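Local coordinates for angiopoietin-related protein 4 (PDB 6U1U) that mediates inactivation of lipoprotein lipase, thereby regulating triglyceride clearance from the blood, and has a fibrinogen-like C-terminal domain that binds palmitic acid, at residues D113-A125 against T132-T144. Sequence-based numbering, arbitrary orientation.
Sequences DTAYSLQLTAPVA and TVPPSGLSVPFST
Ser139 OG is held by two waters, and through them it reaches Ser117 OG, 2.7 Å from water 1, and Gln119 NE2, 2.9 Å from water 2. Gln119 and Ser139 share one face of an antiparallel strand pair, 118-120 with 138-140, at the edge of the main sheet of the fibrinogen C-terminal domain, with Ser117 just before the strand; strand 100-109 flanks 118-120. A chi1 of 167° turns OG away from Ser139 N and across to Ser117 CB. Ser117 OG accepts from water 1 and donates to Thr114 O at 2.6 Å, in the carbonyl plane, closing the turn before the strand. Replacing Ser117 with alanine would probably leave Thr114 O without this donor and water 1 without one of its partners. Leu118 and Leu120 point to the other face, where both touch the palmitic acid. Four backbone bonds join Leu118 to Val140 and Leu120 to Leu138; the straightest, Leu120 N to Leu138 O, measures 2.7 Å. Beyond Thr121, the N-cap of helix 122-127, Ala122 CB packs against Val133 CG1, while Ala125 CB meets Val133 CG2 and Leu138 CD2. At the other end Phe142 N bonds to Ala115 O at 3.0 Å, and Ala115 CB rests on Pro141 CB at 3.9 Å.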
loop_
_atom_site.group_PDB
_atom_site.type_symbol
_atom_site.label_atom_id
_atom_site.label_comp_id
_atom_site.label_asym_id
_atom_site.label_seq_id
_atom_site.Cartn_x
_atom_site.Cartn_y
_atom_site.Cartn_z
ATOM N N ASP A 113 -0.636 16.693 -4.900
ATOM C CA ASP A 113 -0.803 17.325 -6.213
ATOM C C ASP A 113 -0.584 16.352 -7.368
ATOM O O ASP A 113 -0.852 16.720 -8.518
ATOM C CB ASP A 113 0.149 18.518 -6.344
ATOM C CG ASP A 113 1.603 18.119 -6.272
ATOM O OD1 ASP A 113 1.945 17.137 -5.559
ATOM O OD2 ASP A 113 2.427 18.791 -6.931
ATOM N N THR A 114 -0.106 15.126 -7.095
ATOM C CA THR A 114 -0.105 14.044 -8.071
ATOM C C THR A 114 -1.160 12.981 -7.771
ATOM O O THR A 114 -1.119 11.905 -8.366
ATOM C CB THR A 114 1.264 13.359 -8.135
ATOM O OG1 THR A 114 1.441 12.539 -6.955
ATOM C CG2 THR A 114 2.388 14.353 -8.243
ATOM N N ALA A 115 -2.121 13.264 -6.887
ATOM C CA ALA A 115 -3.017 12.234 -6.349
ATOM C C ALA A 115 -2.206 11.075 -5.765
ATOM O O ALA A 115 -2.581 9.914 -5.918
ATOM C CB ALA A 115 -4.015 11.701 -7.389
ATOM N N TYR A 116 -1.103 11.413 -5.095
ATOM C CA TYR A 116 -0.217 10.433 -4.448
ATOM C C TYR A 116 0.164 9.302 -5.418
ATOM O O TYR A 116 0.027 8.112 -5.116
ATOM C CB TYR A 116 -0.859 9.874 -3.174
ATOM C CG TYR A 116 -1.134 10.941 -2.121
ATOM C CD1 TYR A 116 -0.091 11.525 -1.420
ATOM C CD2 TYR A 116 -2.433 11.363 -1.835
ATOM C CE1 TYR A 116 -0.319 12.498 -0.448
ATOM C CE2 TYR A 116 -2.668 12.337 -0.855
ATOM C CZ TYR A 116 -1.608 12.891 -0.180
ATOM O OH TYR A 116 -1.815 13.842 0.780
ATOM N N SER A 117 0.650 9.696 -6.597
ATOM C CA SER A 117 1.001 8.724 -7.629
ATOM C C SER A 117 2.215 7.896 -7.247
ATOM O O SER A 117 3.213 8.419 -6.743
ATOM C CB SER A 117 1.317 9.424 -8.949
ATOM O OG SER A 117 0.114 9.952 -9.495
ATOM N N LEU A 118 2.135 6.610 -7.550
ATOM C CA LEU A 118 3.296 5.739 -7.498
ATOM C C LEU A 118 4.011 5.900 -8.821
ATOM O O LEU A 118 3.388 5.786 -9.888
ATOM C CB LEU A 118 2.883 4.295 -7.293
ATOM C CG LEU A 118 3.703 3.349 -6.442
ATOM C CD1 LEU A 118 4.087 3.982 -5.110
ATOM C CD2 LEU A 118 2.834 2.106 -6.244
ATOM N N GLN A 119 5.283 6.253 -8.739
ATOM C CA GLN A 119 6.114 6.539 -9.899
ATOM C C GLN A 119 7.115 5.401 -10.048
ATOM O O GLN A 119 7.938 5.173 -9.151
ATOM C CB GLN A 119 6.790 7.893 -9.708
ATOM C CG GLN A 119 5.713 8.992 -9.596
ATOM C CD GLN A 119 6.151 10.221 -8.831
ATOM O OE1 GLN A 119 7.246 10.270 -8.256
ATOM N NE2 GLN A 119 5.276 11.222 -8.797
ATOM N N LEU A 120 6.968 4.674 -11.142
ATOM C CA LEU A 120 7.785 3.483 -11.373
ATOM C C LEU A 120 8.726 3.670 -12.561
ATOM O O LEU A 120 8.306 4.160 -13.555
ATOM C CB LEU A 120 6.834 2.315 -11.631
ATOM C CG LEU A 120 5.777 2.064 -10.564
ATOM C CD1 LEU A 120 4.867 0.921 -10.944
ATOM C CD2 LEU A 120 6.441 1.769 -9.246
ATOM N N THR A 121 9.963 3.173 -12.450
ATOM C CA THR A 121 10.806 3.096 -13.650
ATOM C C THR A 121 10.320 1.980 -14.570
ATOM O O THR A 121 9.520 1.135 -14.199
ATOM C CB THR A 121 12.251 2.815 -13.278
ATOM O OG1 THR A 121 12.299 1.528 -12.662
ATOM C CG2 THR A 121 12.777 3.884 -12.340
ATOM N N ALA A 122 10.800 1.970 -15.817
ATOM C CA ALA A 122 10.353 0.900 -16.706
ATOM C C ALA A 122 10.762 -0.506 -16.237
ATOM O O ALA A 122 9.927 -1.427 -16.317
ATOM C CB ALA A 122 10.856 1.198 -18.127
ATOM N N PRO A 123 11.973 -0.740 -15.733
ATOM C CA PRO A 123 12.268 -2.072 -15.180
ATOM C C PRO A 123 11.354 -2.467 -14.026
ATOM O O PRO A 123 10.980 -3.636 -13.932
ATOM C CB PRO A 123 13.731 -1.949 -14.711
ATOM C CG PRO A 123 14.307 -0.826 -15.516
ATOM C CD PRO A 123 13.164 0.132 -15.777
ATOM N N VAL A 124 11.020 -1.544 -13.115
ATOM C CA VAL A 124 10.143 -1.915 -12.000
ATOM C C VAL A 124 8.726 -2.201 -12.489
ATOM O O VAL A 124 8.082 -3.178 -12.065
ATOM C CB VAL A 124 10.184 -0.822 -10.917
ATOM C CG1 VAL A 124 9.142 -1.094 -9.860
ATOM C CG2 VAL A 124 11.598 -0.760 -10.297
ATOM N N ALA A 125 8.203 -1.360 -13.383
ATOM C CA ALA A 125 6.912 -1.671 -13.979
ATOM C C ALA A 125 6.946 -3.039 -14.628
ATOM O O ALA A 125 5.950 -3.778 -14.605
ATOM C CB ALA A 125 6.525 -0.596 -15.003
ATOM N N THR A 132 5.171 -3.049 -21.961
ATOM C CA THR A 132 5.547 -2.011 -22.924
ATOM C C THR A 132 5.496 -0.684 -22.179
ATOM O O THR A 132 4.458 -0.009 -22.171
ATOM C CB THR A 132 4.626 -2.014 -24.149
ATOM O OG1 THR A 132 4.598 -3.318 -24.745
ATOM C CG2 THR A 132 5.097 -0.991 -25.191
ATOM N N VAL A 133 6.605 -0.331 -21.539
ATOM C CA VAL A 133 6.716 0.892 -20.752
ATOM C C VAL A 133 7.921 1.668 -21.270
ATOM O O VAL A 133 9.020 1.101 -21.390
ATOM C CB VAL A 133 6.865 0.584 -19.250
ATOM C CG1 VAL A 133 7.111 1.865 -18.470
ATOM C CG2 VAL A 133 5.625 -0.105 -18.723
ATOM N N PRO A 134 7.792 2.959 -21.538
ATOM C CA PRO A 134 8.940 3.733 -22.051
ATOM C C PRO A 134 9.952 3.988 -20.956
ATOM O O PRO A 134 9.590 3.935 -19.774
ATOM C CB PRO A 134 8.295 5.051 -22.523
ATOM C CG PRO A 134 7.041 5.170 -21.745
ATOM C CD PRO A 134 6.538 3.732 -21.549
ATOM N N PRO A 135 11.197 4.332 -21.302
ATOM C CA PRO A 135 12.205 4.625 -20.260
ATOM C C PRO A 135 11.775 5.675 -19.266
ATOM O O PRO A 135 12.321 5.740 -18.158
ATOM C CB PRO A 135 13.412 5.130 -21.080
ATOM C CG PRO A 135 13.221 4.547 -22.427
ATOM C CD PRO A 135 11.751 4.519 -22.667
ATOM N N SER A 136 10.841 6.547 -19.646
ATOM C CA SER A 136 10.367 7.556 -18.719
ATOM C C SER A 136 9.545 6.946 -17.587
ATOM O O SER A 136 9.326 7.619 -16.573
ATOM C CB SER A 136 9.558 8.609 -19.467
ATOM O OG SER A 136 8.408 8.036 -20.058
ATOM N N GLY A 137 9.084 5.712 -17.749
ATOM C CA GLY A 137 8.428 4.982 -16.669
ATOM C C GLY A 137 6.917 5.119 -16.698
ATOM O O GLY A 137 6.297 5.439 -17.711
ATOM N N LEU A 138 6.322 4.889 -15.535
ATOM C CA LEU A 138 4.879 4.791 -15.392
ATOM C C LEU A 138 4.490 5.514 -14.108
ATOM O O LEU A 138 5.162 5.343 -13.097
ATOM C CB LEU A 138 4.494 3.303 -15.321
ATOM C CG LEU A 138 3.053 2.914 -15.008
ATOM C CD1 LEU A 138 2.086 3.600 -15.966
ATOM C CD2 LEU A 138 2.923 1.402 -15.116
ATOM N N SER A 139 3.434 6.331 -14.152
ATOM C CA SER A 139 2.910 7.014 -12.969
ATOM C C SER A 139 1.472 6.535 -12.782
ATOM O O SER A 139 0.691 6.526 -13.743
ATOM C CB SER A 139 2.999 8.532 -13.174
ATOM O OG SER A 139 2.251 9.259 -12.222
ATOM N N VAL A 140 1.137 6.035 -11.593
ATOM C CA VAL A 140 -0.195 5.500 -11.336
ATOM C C VAL A 140 -0.793 6.261 -10.154
ATOM O O VAL A 140 -0.287 6.148 -9.036
ATOM C CB VAL A 140 -0.170 3.991 -11.028
ATOM C CG1 VAL A 140 -1.576 3.476 -10.840
ATOM C CG2 VAL A 140 0.519 3.190 -12.166
ATOM N N PRO A 141 -1.866 7.018 -10.333
ATOM C CA PRO A 141 -2.455 7.741 -9.194
ATOM C C PRO A 141 -3.192 6.807 -8.251
ATOM O O PRO A 141 -3.647 5.725 -8.618
ATOM C CB PRO A 141 -3.441 8.721 -9.854
ATOM C CG PRO A 141 -3.853 8.022 -11.106
ATOM C CD PRO A 141 -2.588 7.285 -11.597
ATOM N N PHE A 142 -3.330 7.268 -7.009
ATOM C CA PHE A 142 -4.203 6.591 -6.060
ATOM C C PHE A 142 -5.656 6.947 -6.347
ATOM O O PHE A 142 -5.958 8.092 -6.686
ATOM C CB PHE A 142 -3.845 7.036 -4.638
ATOM C CG PHE A 142 -4.296 6.088 -3.581
ATOM C CD1 PHE A 142 -3.513 4.964 -3.291
ATOM C CD2 PHE A 142 -5.479 6.306 -2.870
ATOM C CE1 PHE A 142 -3.897 4.080 -2.302
ATOM C CE2 PHE A 142 -5.889 5.422 -1.877
ATOM C CZ PHE A 142 -5.100 4.318 -1.572
ATOM N N SER A 143 -6.572 5.990 -6.137
ATOM C CA SER A 143 -7.995 6.271 -6.374
ATOM C C SER A 143 -8.860 5.698 -5.261
ATOM O O SER A 143 -8.597 4.611 -4.745
ATOM C CB SER A 143 -8.499 5.671 -7.731
ATOM O OG SER A 143 -7.906 6.352 -8.829
ATOM N N THR A 144 -9.932 6.426 -4.919
ATOM C CA THR A 144 -10.971 5.978 -3.999
ATOM C C THR A 144 -12.307 6.171 -4.713
ATOM O O THR A 144 -12.360 6.768 -5.787
ATOM C CB THR A 144 -10.978 6.806 -2.698
ATOM O OG1 THR A 144 -11.123 8.207 -3.022
ATOM C CG2 THR A 144 -9.646 6.609 -1.946
HETATM O O HOH W 1 -0.134 10.481 -12.166
HETATM O O HOH W 2 3.492 11.485 -11.060
#